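Local coordinates for probable cell division protein WhiA (Thermotoga maritima, PDB 3HYI) that probably takes part in cell division and chromosome segregation, joining a degenerate LAGLIDADG homing endonuclease domain to a DNA-binding helix-turn-helix domain, at residues 27-33 and 110-116; 234-239 and 287-293. All coordinates share one frame; numbering follows the deposited sequence.

In the fold
From the N terminus, the chain enters helix 25-39, builds the first four-stranded antiparallel sheet, and returns through helix 108-122. Contact 1 closes that 76-residue loop, joining the two LAGLIDADG-like halves. The second half then adds its own four-stranded sheet, with the same 1-2-4-3 strand order, before the chain passes to helix 207-238. Contact 2 closes a second loop, 47 residues long and devoid of strand, where the end of that long helix meets the C-terminal tail of the helix-turn-helix domain. The loops lie in series and neither nest nor cross. With centres 85 Å apart and nearest atoms about 70 Å apart, each contact ties together a separate domain.

Contact 1: residues 27-33 and 110-116; sequences EVISELL and LFVSFLR
Glu31 reaches across to Ser113 and Arg116 where two helices run roughly parallel, their axes 38° apart and only 6.7 Å from each other at closest approach. Its side chain is extended from the start, with CG opposite the backbone N across the CA-CB bond (chi1 -179°), and reaches over Ser113 O to cross Arg116 obliquely. CB is 3.2 Å from Ser113 O, and CG passes the same carbonyl oxygen. CD faces Arg116 NE. At the tip the oxygens divide their work: OE2 forms a salt bridge to Arg116 NE at 3.2 Å, with weak hydrogen bonds from NE and NH2, while OE1 pairs with Arg61. The carboxylate plane is turned 79° from the guanidinium, whose edge receives OE2. A water 2.6 Å from Glu31 OE2 also reaches Glu27 O and Arg116 NH2 through weak bonds, and Arg116 NH1 is held by Ile185 O.

Nearer the start of the pair, Ser30 OG donates to Leu110 O over 2.6 Å, from above the carbonyl plane; the same oxygen also accepts from Phe114 N within its helix. Ser113 CB approaches Glu27 O to 3.2 Å, and a second water joins Ser113 OG to Glu27 OE1, while Glu27 OE2 bonds Ser24. Phe114 lies with its ring edge toward Ser30 O, CD1 being 3.5 Å away, and CE1 meets Leu33 CG at 4.1 Å.

Two helices, each leading into its own 1-2-4-3 sheet, form the arrangement expected of the paired helices of a LAGLIDADG fold, here in its degenerate form. Small serines accompany the close backbone approach, and the buried Glu31 carboxylate has two arginines and a water as partners, an arrangement likely to favour its charged form.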
ATOM      1  N   GLU A  27     -17.982 -26.239   9.172  1.00 21.60           N
ATOM      2  CA  GLU A  27     -17.012 -25.166   8.970  1.00 21.56           C
ATOM      3  C   GLU A  27     -15.582 -25.702   8.893  1.00 21.28           C
ATOM      4  O   GLU A  27     -14.755 -25.169   8.154  1.00 21.23           O
ATOM      5  CB  GLU A  27     -17.126 -24.133  10.089  1.00 21.62           C
ATOM      6  CG  GLU A  27     -18.370 -23.275   9.996  1.00 22.16           C
ATOM      7  CD  GLU A  27     -18.708 -22.607  11.311  1.00 22.91           C
ATOM      8  OE1 GLU A  27     -18.097 -21.564  11.618  1.00 23.86           O
ATOM      9  OE2 GLU A  27     -19.582 -23.126  12.039  1.00 23.20           O
ATOM     10  N   VAL A  28     -15.300 -26.759   9.653  1.00 21.11           N
ATOM     11  CA  VAL A  28     -13.999 -27.431   9.609  1.00 20.94           C
ATOM     12  C   VAL A  28     -13.767 -28.086   8.244  1.00 21.01           C
ATOM     13  O   VAL A  28     -12.685 -27.961   7.664  1.00 21.01           O
ATOM     14  CB  VAL A  28     -13.877 -28.490  10.733  1.00 20.94           C
ATOM     15  CG1 VAL A  28     -12.643 -29.370  10.536  1.00 20.45           C
ATOM     16  CG2 VAL A  28     -13.846 -27.810  12.096  1.00 20.49           C
ATOM     17  N   ILE A  29     -14.784 -28.781   7.736  1.00 21.03           N
ATOM     18  CA  ILE A  29     -14.708 -29.413   6.415  1.00 21.00           C
ATOM     19  C   ILE A  29     -14.680 -28.356   5.308  1.00 20.94           C
ATOM     20  O   ILE A  29     -14.004 -28.536   4.294  1.00 21.03           O
ATOM     21  CB  ILE A  29     -15.873 -30.400   6.187  1.00 20.94           C
ATOM     22  CG1 ILE A  29     -15.681 -31.654   7.049  1.00 20.90           C
ATOM     23  CG2 ILE A  29     -15.970 -30.804   4.727  1.00 21.00           C
ATOM     24  CD1 ILE A  29     -16.919 -32.516   7.159  1.00 20.12           C
ATOM     25  N   SER A  30     -15.405 -27.257   5.512  1.00 20.87           N
ATOM     26  CA  SER A  30     -15.400 -26.144   4.565  1.00 20.62           C
ATOM     27  C   SER A  30     -14.008 -25.524   4.460  1.00 20.66           C
ATOM     28  O   SER A  30     -13.530 -25.241   3.358  1.00 20.58           O
ATOM     29  CB  SER A  30     -16.428 -25.081   4.967  1.00 20.62           C
ATOM     30  OG  SER A  30     -16.517 -24.056   3.993  1.00 19.99           O
ATOM     31  N   GLU A  31     -13.352 -25.320   5.600  1.00 20.68           N
ATOM     32  CA  GLU A  31     -11.978 -24.804   5.596  1.00 20.85           C
ATOM     33  C   GLU A  31     -10.997 -25.795   4.971  1.00 20.70           C
ATOM     34  O   GLU A  31     -10.078 -25.388   4.260  1.00 20.88           O
ATOM     35  CB  GLU A  31     -11.512 -24.432   7.004  1.00 20.84           C
ATOM     36  CG  GLU A  31     -10.089 -23.878   7.035  1.00 21.49           C
ATOM     37  CD  GLU A  31      -9.655 -23.416   8.402  1.00 22.11           C
ATOM     38  OE1 GLU A  31      -8.454 -23.124   8.562  1.00 22.59           O
ATOM     39  OE2 GLU A  31     -10.502 -23.350   9.317  1.00 22.34           O
ATOM     40  N   LEU A  32     -11.187 -27.083   5.247  1.00 20.58           N
ATOM     41  CA  LEU A  32     -10.372 -28.135   4.635  1.00 20.59           C
ATOM     42  C   LEU A  32     -10.535 -28.129   3.116  1.00 20.67           C
ATOM     43  O   LEU A  32      -9.557 -28.263   2.385  1.00 20.53           O
ATOM     44  CB  LEU A  32     -10.747 -29.507   5.198  1.00 20.53           C
ATOM     45  CG  LEU A  32      -9.914 -30.700   4.711  1.00 20.97           C
ATOM     46  CD1 LEU A  32      -8.454 -30.562   5.137  1.00 20.88           C
ATOM     47  CD2 LEU A  32     -10.507 -32.010   5.216  1.00 20.82           C
ATOM     48  N   LEU A  33     -11.771 -27.960   2.650  1.00 20.89           N
ATOM     49  CA  LEU A  33     -12.052 -27.865   1.217  1.00 20.99           C
ATOM     50  C   LEU A  33     -11.278 -26.708   0.588  1.00 21.13           C
ATOM     51  O   LEU A  33     -10.809 -26.819  -0.544  1.00 21.03           O
ATOM     52  CB  LEU A  33     -13.555 -27.693   0.966  1.00 21.05           C
ATOM     53  CG  LEU A  33     -14.005 -27.784  -0.495  1.00 21.38           C
ATOM     54  CD1 LEU A  33     -13.860 -29.212  -1.016  1.00 21.78           C
ATOM     55  CD2 LEU A  33     -15.440 -27.292  -0.649  1.00 21.67           C
ATOM     56  N   LEU A 110     -19.850 -20.866   6.564  1.00 21.60           N
ATOM     57  CA  LEU A 110     -19.126 -21.830   5.730  1.00 21.47           C
ATOM     58  C   LEU A 110     -18.145 -21.124   4.795  1.00 21.34           C
ATOM     59  O   LEU A 110     -17.017 -21.579   4.611  1.00 21.01           O
ATOM     60  CB  LEU A 110     -20.099 -22.679   4.904  1.00 21.45           C
ATOM     61  CG  LEU A 110     -21.075 -23.560   5.689  1.00 21.66           C
ATOM     62  CD1 LEU A 110     -22.105 -24.190   4.751  1.00 21.77           C
ATOM     63  CD2 LEU A 110     -20.327 -24.639   6.467  1.00 21.55           C
ATOM     64  N   PHE A 111     -18.581 -20.009   4.217  1.00 21.37           N
ATOM     65  CA  PHE A 111     -17.755 -19.256   3.276  1.00 21.53           C
ATOM     66  C   PHE A 111     -16.515 -18.636   3.925  1.00 21.47           C
ATOM     67  O   PHE A 111     -15.441 -18.622   3.323  1.00 21.26           O
ATOM     68  CB  PHE A 111     -18.584 -18.174   2.586  1.00 21.64           C
ATOM     69  CG  PHE A 111     -17.804 -17.358   1.598  1.00 21.76           C
ATOM     70  CD1 PHE A 111     -17.282 -17.952   0.456  1.00 22.12           C
ATOM     71  CD2 PHE A 111     -17.584 -16.006   1.811  1.00 21.88           C
ATOM     72  CE1 PHE A 111     -16.557 -17.209  -0.463  1.00 22.24           C
ATOM     73  CE2 PHE A 111     -16.863 -15.255   0.897  1.00 22.23           C
ATOM     74  CZ  PHE A 111     -16.347 -15.858  -0.241  1.00 22.30           C
ATOM     75  N   VAL A 112     -16.662 -18.130   5.146  1.00 21.55           N
ATOM     76  CA  VAL A 112     -15.532 -17.539   5.866  1.00 21.65           C
ATOM     77  C   VAL A 112     -14.453 -18.577   6.164  1.00 21.48           C
ATOM     78  O   VAL A 112     -13.265 -18.294   6.050  1.00 21.47           O
ATOM     79  CB  VAL A 112     -15.989 -16.864   7.172  1.00 21.74           C
ATOM     80  CG1 VAL A 112     -14.802 -16.547   8.064  1.00 22.10           C
ATOM     81  CG2 VAL A 112     -16.762 -15.602   6.854  1.00 21.88           C
ATOM     82  N   SER A 113     -14.881 -19.780   6.534  1.00 21.44           N
ATOM     83  CA  SER A 113     -13.966 -20.884   6.791  1.00 21.37           C
ATOM     84  C   SER A 113     -13.267 -21.347   5.512  1.00 21.27           C
ATOM     85  O   SER A 113     -12.076 -21.649   5.529  1.00 21.11           O
ATOM     86  CB  SER A 113     -14.718 -22.052   7.430  1.00 21.41           C
ATOM     87  OG  SER A 113     -15.188 -21.698   8.718  1.00 21.94           O
ATOM     88  N   PHE A 114     -14.017 -21.398   4.412  1.00 21.17           N
ATOM     89  CA  PHE A 114     -13.467 -21.711   3.093  1.00 21.10           C
ATOM     90  C   PHE A 114     -12.416 -20.680   2.687  1.00 21.22           C
ATOM     91  O   PHE A 114     -11.347 -21.041   2.195  1.00 21.55           O
ATOM     92  CB  PHE A 114     -14.598 -21.765   2.060  1.00 21.02           C
ATOM     93  CG  PHE A 114     -14.153 -22.134   0.668  1.00 20.73           C
ATOM     94  CD1 PHE A 114     -13.696 -23.416   0.384  1.00 20.62           C
ATOM     95  CD2 PHE A 114     -14.227 -21.209  -0.366  1.00 20.30           C
ATOM     96  CE1 PHE A 114     -13.301 -23.763  -0.904  1.00 20.44           C
ATOM     97  CE2 PHE A 114     -13.835 -21.549  -1.654  1.00 20.47           C
ATOM     98  CZ  PHE A 114     -13.371 -22.832  -1.921  1.00 20.17           C
ATOM     99  N   LEU A 115     -12.724 -19.402   2.903  1.00 21.18           N
ATOM    100  CA  LEU A 115     -11.780 -18.314   2.629  1.00 21.17           C
ATOM    101  C   LEU A 115     -10.496 -18.444   3.441  1.00 21.10           C
ATOM    102  O   LEU A 115      -9.404 -18.219   2.917  1.00 21.00           O
ATOM    103  CB  LEU A 115     -12.411 -16.947   2.924  1.00 21.18           C
ATOM    104  CG  LEU A 115     -13.326 -16.339   1.865  1.00 21.24           C
ATOM    105  CD1 LEU A 115     -13.863 -15.014   2.383  1.00 21.75           C
ATOM    106  CD2 LEU A 115     -12.595 -16.148   0.542  1.00 20.98           C
ATOM    107  N   ARG A 116     -10.635 -18.786   4.720  1.00 21.01           N
ATOM    108  CA  ARG A 116      -9.483 -18.978   5.597  1.00 21.05           C
ATOM    109  C   ARG A 116      -8.577 -20.091   5.066  1.00 20.94           C
ATOM    110  O   ARG A 116      -7.358 -19.943   5.035  1.00 20.99           O
ATOM    111  CB  ARG A 116      -9.935 -19.289   7.028  1.00 21.13           C
ATOM    112  CG  ARG A 116      -8.789 -19.413   8.022  1.00 21.61           C
ATOM    113  CD  ARG A 116      -9.255 -19.261   9.463  1.00 22.76           C
ATOM    114  NE  ARG A 116     -10.327 -20.197   9.791  1.00 24.19           N
ATOM    115  CZ  ARG A 116     -11.604 -19.881  10.005  1.00 24.66           C
ATOM    116  NH1 ARG A 116     -12.036 -18.625   9.961  1.00 25.45           N
ATOM    117  NH2 ARG A 116     -12.466 -20.851  10.277  1.00 25.08           N
TER
HETATM  118  O   HOH W   1     -12.787 -24.179  10.301  1.00 24.64           O
HETATM  119  O   HOH W   2     -16.904 -19.958   9.886  1.00 25.65           O

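Contact 2: residues 234-239 and 287-293; sequences LIKENM and IAERFGD
Leu234 faces the chain turning out of helix 274-288: its CB packs on Phe291 CB, and CD1 lies 4.0 Å from Gly292 CA. Ile235 follows, with CG1 4.0 Å from Ala288 CB and CD1 the same distance from Ile287 CG2; the two isoleucines cross at about a right angle. One turn on, Asn238 lies flat on Phe291. Its CB sits 3.5 Å from the ring centroid, a CH-pi contact over the face, and its amide is stacked only 7° from the ring plane. The amide's orientation is held by ND2 donating to Leu234 O at 2.7 Å, an oxygen that also accepts Asn238 N from the opposite face of its carbonyl plane. Arg290 CB covers the other face of the ring, so the phenyl is sandwiched. Met239, just past the helix, completes the setting as a Met-aromatic contact, its SD 5.2 Å from the centroid and at the ring edge.

No hydrogen bond crosses the contact. Apolar packing, together with the amide stack, seats the end of helix 207-238 against the tail of the predicted helix-turn-helix motif, consistent with an all-helical DNA-binding domain.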
ATOM      1  N   LEU A 234      16.348  54.038  -4.481  1.00 24.82           N
ATOM      2  CA  LEU A 234      17.229  54.833  -3.618  1.00 24.66           C
ATOM      3  C   LEU A 234      18.609  55.018  -4.240  1.00 24.64           C
ATOM      4  O   LEU A 234      19.152  56.124  -4.239  1.00 24.77           O
ATOM      5  CB  LEU A 234      17.372  54.175  -2.241  1.00 24.55           C
ATOM      6  CG  LEU A 234      16.158  54.261  -1.316  1.00 24.59           C
ATOM      7  CD1 LEU A 234      16.309  53.301  -0.150  1.00 24.26           C
ATOM      8  CD2 LEU A 234      15.959  55.685  -0.810  1.00 24.51           C
ATOM      9  N   ILE A 235      19.166  53.929  -4.766  1.00 24.68           N
ATOM     10  CA  ILE A 235      20.480  53.948  -5.413  1.00 24.68           C
ATOM     11  C   ILE A 235      20.456  54.824  -6.661  1.00 24.78           C
ATOM     12  O   ILE A 235      21.387  55.594  -6.906  1.00 24.56           O
ATOM     13  CB  ILE A 235      20.936  52.521  -5.811  1.00 24.64           C
ATOM     14  CG1 ILE A 235      21.232  51.682  -4.566  1.00 24.56           C
ATOM     15  CG2 ILE A 235      22.177  52.572  -6.701  1.00 24.66           C
ATOM     16  CD1 ILE A 235      21.388  50.203  -4.860  1.00 24.75           C
ATOM     17  N   LYS A 236      19.388  54.692  -7.446  1.00 24.94           N
ATOM     18  CA  LYS A 236      19.205  55.493  -8.653  1.00 25.05           C
ATOM     19  C   LYS A 236      19.166  56.978  -8.312  1.00 25.09           C
ATOM     20  O   LYS A 236      19.799  57.795  -8.983  1.00 24.96           O
ATOM     21  CB  LYS A 236      17.915  55.088  -9.376  1.00 25.09           C
ATOM     22  CG  LYS A 236      17.611  55.915 -10.613  1.00 25.23           C
ATOM     23  CD  LYS A 236      16.473  55.321 -11.424  1.00 25.81           C
ATOM     24  CE  LYS A 236      15.977  56.307 -12.472  1.00 25.92           C
ATOM     25  NZ  LYS A 236      15.204  55.631 -13.552  1.00 26.43           N
ATOM     26  N   GLU A 237      18.425  57.312  -7.260  1.00 25.18           N
ATOM     27  CA  GLU A 237      18.294  58.695  -6.808  1.00 25.40           C
ATOM     28  C   GLU A 237      19.609  59.266  -6.267  1.00 25.41           C
ATOM     29  O   GLU A 237      19.966  60.402  -6.585  1.00 25.34           O
ATOM     30  CB  GLU A 237      17.208  58.790  -5.728  1.00 25.43           C
ATOM     31  CG  GLU A 237      16.987  60.193  -5.185  1.00 25.74           C
ATOM     32  N   ASN A 238      20.327  58.469  -5.473  1.00 25.49           N
ATOM     33  CA  ASN A 238      21.457  58.969  -4.673  1.00 25.63           C
ATOM     34  C   ASN A 238      22.854  58.817  -5.287  1.00 25.82           C
ATOM     35  O   ASN A 238      23.714  59.664  -5.056  1.00 25.79           O
ATOM     36  CB  ASN A 238      21.429  58.328  -3.283  1.00 25.61           C
ATOM     37  CG  ASN A 238      20.277  58.839  -2.435  1.00 25.64           C
ATOM     38  OD1 ASN A 238      20.358  59.917  -1.850  1.00 26.06           O
ATOM     39  ND2 ASN A 238      19.197  58.070  -2.371  1.00 25.50           N
ATOM     40  N   MET A 239      23.090  57.740  -6.036  1.00 26.12           N
ATOM     41  CA  MET A 239      24.393  57.525  -6.695  1.00 26.34           C
ATOM     42  C   MET A 239      24.319  57.194  -8.191  1.00 26.33           C
ATOM     43  O   MET A 239      25.319  57.314  -8.894  1.00 26.15           O
ATOM     44  CB  MET A 239      25.192  56.430  -5.974  1.00 26.48           C
ATOM     45  CG  MET A 239      24.554  55.049  -5.978  1.00 26.89           C
ATOM     46  SD  MET A 239      25.650  53.780  -5.295  1.00 28.09           S
ATOM     47  CE  MET A 239      26.620  53.365  -6.739  1.00 27.11           C
ATOM     48  N   ILE A 287      23.637  47.667  -0.296  1.00 26.66           N
ATOM     49  CA  ILE A 287      24.151  48.968  -0.739  1.00 26.71           C
ATOM     50  C   ILE A 287      23.152  50.104  -0.484  1.00 26.91           C
ATOM     51  O   ILE A 287      23.546  51.204  -0.103  1.00 26.72           O
ATOM     52  CB  ILE A 287      24.544  48.939  -2.239  1.00 26.70           C
ATOM     53  CG1 ILE A 287      25.825  48.120  -2.431  1.00 26.74           C
ATOM     54  CG2 ILE A 287      24.747  50.350  -2.779  1.00 26.42           C
ATOM     55  CD1 ILE A 287      26.167  47.848  -3.880  1.00 26.30           C
ATOM     56  N   ALA A 288      21.865  49.830  -0.681  1.00 27.21           N
ATOM     57  CA  ALA A 288      20.822  50.850  -0.524  1.00 27.56           C
ATOM     58  C   ALA A 288      20.525  51.254   0.933  1.00 27.98           C
ATOM     59  O   ALA A 288      19.825  52.240   1.162  1.00 27.94           O
ATOM     60  CB  ALA A 288      19.537  50.397  -1.217  1.00 27.51           C
ATOM     61  N   GLU A 289      21.040  50.498   1.907  1.00 28.56           N
ATOM     62  CA  GLU A 289      20.873  50.835   3.334  1.00 29.08           C
ATOM     63  C   GLU A 289      21.572  52.150   3.696  1.00 29.40           C
ATOM     64  O   GLU A 289      21.164  52.851   4.624  1.00 29.45           O
ATOM     65  CB  GLU A 289      21.399  49.703   4.225  1.00 29.15           C
ATOM     66  CG  GLU A 289      20.460  48.510   4.323  1.00 29.50           C
ATOM     67  CD  GLU A 289      21.051  47.349   5.110  1.00 30.08           C
ATOM     68  OE1 GLU A 289      21.805  47.592   6.079  1.00 30.37           O
ATOM     69  OE2 GLU A 289      20.752  46.186   4.761  1.00 30.52           O
ATOM     70  N   ARG A 290      22.651  52.435   2.971  1.00 29.81           N
ATOM     71  CA  ARG A 290      23.291  53.751   2.913  1.00 30.18           C
ATOM     72  C   ARG A 290      22.295  54.909   2.929  1.00 30.47           C
ATOM     73  O   ARG A 290      22.410  55.836   3.730  1.00 30.43           O
ATOM     74  CB  ARG A 290      24.076  53.848   1.596  1.00 30.22           C
ATOM     75  CG  ARG A 290      25.476  54.380   1.706  1.00 30.57           C
ATOM     76  CD  ARG A 290      26.301  53.953   0.500  1.00 30.76           C
ATOM     77  NE  ARG A 290      26.569  52.513   0.506  1.00 30.86           N
ATOM     78  CZ  ARG A 290      27.534  51.916  -0.190  1.00 31.07           C
ATOM     79  NH1 ARG A 290      28.360  52.622  -0.959  1.00 31.38           N
ATOM     80  NH2 ARG A 290      27.686  50.597  -0.110  1.00 30.87           N
ATOM     81  N   PHE A 291      21.318  54.831   2.028  1.00 30.88           N
ATOM     82  CA  PHE A 291      20.517  55.984   1.620  1.00 31.20           C
ATOM     83  C   PHE A 291      19.133  56.067   2.252  1.00 31.68           C
ATOM     84  O   PHE A 291      18.526  57.137   2.263  1.00 31.70           O
ATOM     85  CB  PHE A 291      20.359  55.976   0.097  1.00 31.06           C
ATOM     86  CG  PHE A 291      21.659  55.866  -0.647  1.00 30.55           C
ATOM     87  CD1 PHE A 291      22.668  56.801  -0.447  1.00 30.23           C
ATOM     88  CD2 PHE A 291      21.875  54.836  -1.553  1.00 30.27           C
ATOM     89  CE1 PHE A 291      23.871  56.707  -1.135  1.00 30.14           C
ATOM     90  CE2 PHE A 291      23.076  54.736  -2.243  1.00 30.10           C
ATOM     91  CZ  PHE A 291      24.075  55.673  -2.033  1.00 30.01           C
ATOM     92  N   GLY A 292      18.624  54.945   2.754  1.00 32.35           N
ATOM     93  CA  GLY A 292      17.290  54.923   3.342  1.00 32.83           C
ATOM     94  C   GLY A 292      16.829  53.552   3.795  1.00 33.33           C
ATOM     95  O   GLY A 292      17.556  52.562   3.678  1.00 33.28           O
ATOM     96  N   ASP A 293      15.604  53.509   4.312  1.00 33.96           N
ATOM     97  CA  ASP A 293      15.010  52.284   4.845  1.00 34.41           C
ATOM     98  C   ASP A 293      14.644  51.335   3.705  1.00 34.24           C
ATOM     99  O   ASP A 293      13.884  51.707   2.809  1.00 34.37           O
ATOM    100  CB  ASP A 293      13.756  52.622   5.660  1.00 34.70           C
ATOM    101  CG  ASP A 293      13.117  51.392   6.289  1.00 36.01           C
ATOM    102  OD1 ASP A 293      13.700  50.850   7.255  1.00 37.56           O
ATOM    103  OD2 ASP A 293      12.030  50.974   5.825  1.00 37.56           O
TER